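Local coordinates for Lmo1340 protein (Listeria monocytogenes, PDB 4NLM) that is of unknown function but is probably a surface lipoprotein, with a six-bladed beta propeller of the YqgU-like family, at residues A[322-327]-A[337-342]. Sequence-based numbering, arbitrary orientation.
Sequences DNQPIL and YGYLFD
Tyr339 lays one face of its ring over Pro325 CD, a CH-pi contact in which Pro325 CD sits 3.8 Å from the centroid of the Tyr339 ring and 20° off its normal. Gln324 fits between two tyrosines: its extended chain passes beside Tyr339, while its amide lies nearly parallel to the Tyr337 ring, the planes 9° apart. Both ends of that amide are held, since Gln324 NE2 donates an almost straight bond of 3.1 Å to Asp322 OD2, and a water joins Gln324 OE1 to Tyr339 N. With CG anti to the backbone N (chi1 173°), Tyr337 runs its ring back along 322-327. There Tyr337 OH donates to Asp322 O at 2.6 Å, from above the carbonyl plane, and accepts from a second water that bridges to Asp322 N. Ile326 CG2 touches the ring edge at Tyr337 CD1.

The backbones illustrate how the open end of a beta hairpin runs into the turn that leads to the next strand. Ile326 and Tyr337 form an antiparallel non-hydrogen-bonded pair; next to it, Gly338 N bonds to Pro325 O at 2.9 Å, and a type I turn from Gly338 to Phe341 then swings the chain aside. That turn brings in Phe341, whose ring edge faces Pro325 O and whose CZ meets Leu327 CB at 3.5 Å.

Ile326 and Tyr337 pack together against Phe287 of strand 284-289, in the preceding part of the propeller. Phe341 touches Val50 of strand 47-55. The contact joins the approach to strand 326-328, one of the two outermost strands of its sheet, with the loop between strands 334-337 and 343-346.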
# COMPACT_ATOMS: atom_id res chain seq x y z
N ASP A 322 3.59 -4.41 -18.32
CA ASP A 322 2.39 -3.68 -17.93
C ASP A 322 2.47 -3.16 -16.50
O ASP A 322 3.05 -3.80 -15.58
CB ASP A 322 1.13 -4.47 -18.10
CG ASP A 322 -0.11 -3.57 -18.03
OD1 ASP A 322 -0.02 -2.32 -18.36
OD2 ASP A 322 -1.19 -4.10 -17.67
N ASN A 323 1.99 -1.95 -16.34
CA ASN A 323 1.95 -1.27 -15.06
C ASN A 323 0.86 -1.89 -14.19
O ASN A 323 -0.31 -1.74 -14.51
CB ASN A 323 1.64 0.20 -15.34
CG ASN A 323 1.38 1.01 -14.10
OD1 ASN A 323 2.23 1.07 -13.21
ND2 ASN A 323 0.23 1.66 -14.04
N GLN A 324 1.24 -2.58 -13.12
CA GLN A 324 0.28 -3.17 -12.19
C GLN A 324 0.91 -3.06 -10.81
O GLN A 324 2.11 -2.80 -10.70
CB GLN A 324 -0.03 -4.62 -12.54
CG GLN A 324 -0.54 -4.79 -13.97
CD GLN A 324 -0.94 -6.19 -14.31
OE1 GLN A 324 -0.88 -7.09 -13.48
NE2 GLN A 324 -1.40 -6.38 -15.53
N PRO A 325 0.14 -3.25 -9.74
CA PRO A 325 0.72 -3.10 -8.40
C PRO A 325 1.92 -4.01 -8.16
O PRO A 325 1.99 -5.14 -8.65
CB PRO A 325 -0.46 -3.44 -7.50
CG PRO A 325 -1.67 -3.02 -8.27
CD PRO A 325 -1.32 -3.44 -9.66
N ILE A 326 2.81 -3.50 -7.31
CA ILE A 326 4.04 -4.19 -6.88
C ILE A 326 4.28 -3.97 -5.40
O ILE A 326 3.99 -2.92 -4.89
CB ILE A 326 5.27 -3.77 -7.69
CG1 ILE A 326 5.35 -2.24 -7.85
CG2 ILE A 326 5.28 -4.50 -9.04
CD1 ILE A 326 6.67 -1.76 -8.47
N LEU A 327 4.81 -5.00 -4.75
CA LEU A 327 5.08 -4.91 -3.30
C LEU A 327 6.27 -5.79 -2.98
O LEU A 327 6.25 -7.02 -3.13
CB LEU A 327 3.86 -5.38 -2.51
CG LEU A 327 4.07 -5.35 -1.00
CD1 LEU A 327 4.27 -3.95 -0.46
CD2 LEU A 327 2.87 -6.02 -0.33
N TYR A 337 3.61 -9.03 -7.75
CA TYR A 337 3.19 -8.27 -8.90
C TYR A 337 1.78 -8.65 -9.33
O TYR A 337 1.46 -9.83 -9.38
CB TYR A 337 4.15 -8.55 -10.09
CG TYR A 337 3.74 -7.95 -11.42
CD1 TYR A 337 3.73 -6.60 -11.62
CD2 TYR A 337 3.35 -8.76 -12.49
CE1 TYR A 337 3.37 -6.04 -12.82
CE2 TYR A 337 2.97 -8.23 -13.71
CZ TYR A 337 2.97 -6.87 -13.88
OH TYR A 337 2.56 -6.36 -15.11
N GLY A 338 1.00 -7.63 -9.66
CA GLY A 338 -0.35 -7.82 -10.24
C GLY A 338 -1.43 -7.27 -9.36
O GLY A 338 -1.24 -7.10 -8.14
N TYR A 339 -2.61 -7.08 -9.94
CA TYR A 339 -3.72 -6.61 -9.15
C TYR A 339 -4.09 -7.57 -8.03
O TYR A 339 -4.63 -7.11 -6.99
CB TYR A 339 -4.96 -6.35 -10.05
CG TYR A 339 -4.76 -5.10 -10.90
CD1 TYR A 339 -4.87 -3.84 -10.32
CD2 TYR A 339 -4.41 -5.18 -12.22
CE1 TYR A 339 -4.63 -2.70 -11.04
CE2 TYR A 339 -4.19 -4.03 -12.98
CZ TYR A 339 -4.31 -2.80 -12.38
OH TYR A 339 -4.10 -1.64 -13.08
N LEU A 340 -3.81 -8.87 -8.19
CA LEU A 340 -4.11 -9.86 -7.17
C LEU A 340 -2.82 -10.41 -6.49
O LEU A 340 -2.91 -11.36 -5.73
CB LEU A 340 -4.93 -11.00 -7.74
CG LEU A 340 -6.22 -10.57 -8.40
CD1 LEU A 340 -6.96 -11.81 -8.85
CD2 LEU A 340 -7.11 -9.73 -7.49
N PHE A 341 -1.65 -9.85 -6.85
CA PHE A 341 -0.36 -10.29 -6.33
C PHE A 341 -0.19 -11.79 -6.53
O PHE A 341 0.31 -12.50 -5.65
CB PHE A 341 -0.14 -9.89 -4.85
CG PHE A 341 0.14 -8.43 -4.61
CD1 PHE A 341 0.76 -7.62 -5.53
CD2 PHE A 341 -0.16 -7.89 -3.38
CE1 PHE A 341 1.01 -6.29 -5.25
CE2 PHE A 341 0.10 -6.57 -3.08
CZ PHE A 341 0.69 -5.75 -4.01
N ASP A 342 -0.53 -12.25 -7.73
CA ASP A 342 -0.45 -13.66 -8.05
C ASP A 342 0.83 -14.09 -8.76
O ASP A 342 1.01 -15.27 -9.03
CB ASP A 342 -1.68 -14.08 -8.88
CG ASP A 342 -1.80 -13.34 -10.17
OD1 ASP A 342 -1.47 -12.16 -10.28
OD2 ASP A 342 -2.25 -13.96 -11.14
O HOH W 1 3.27 -7.39 -17.71
O HOH W 2 -2.84 -8.30 -12.64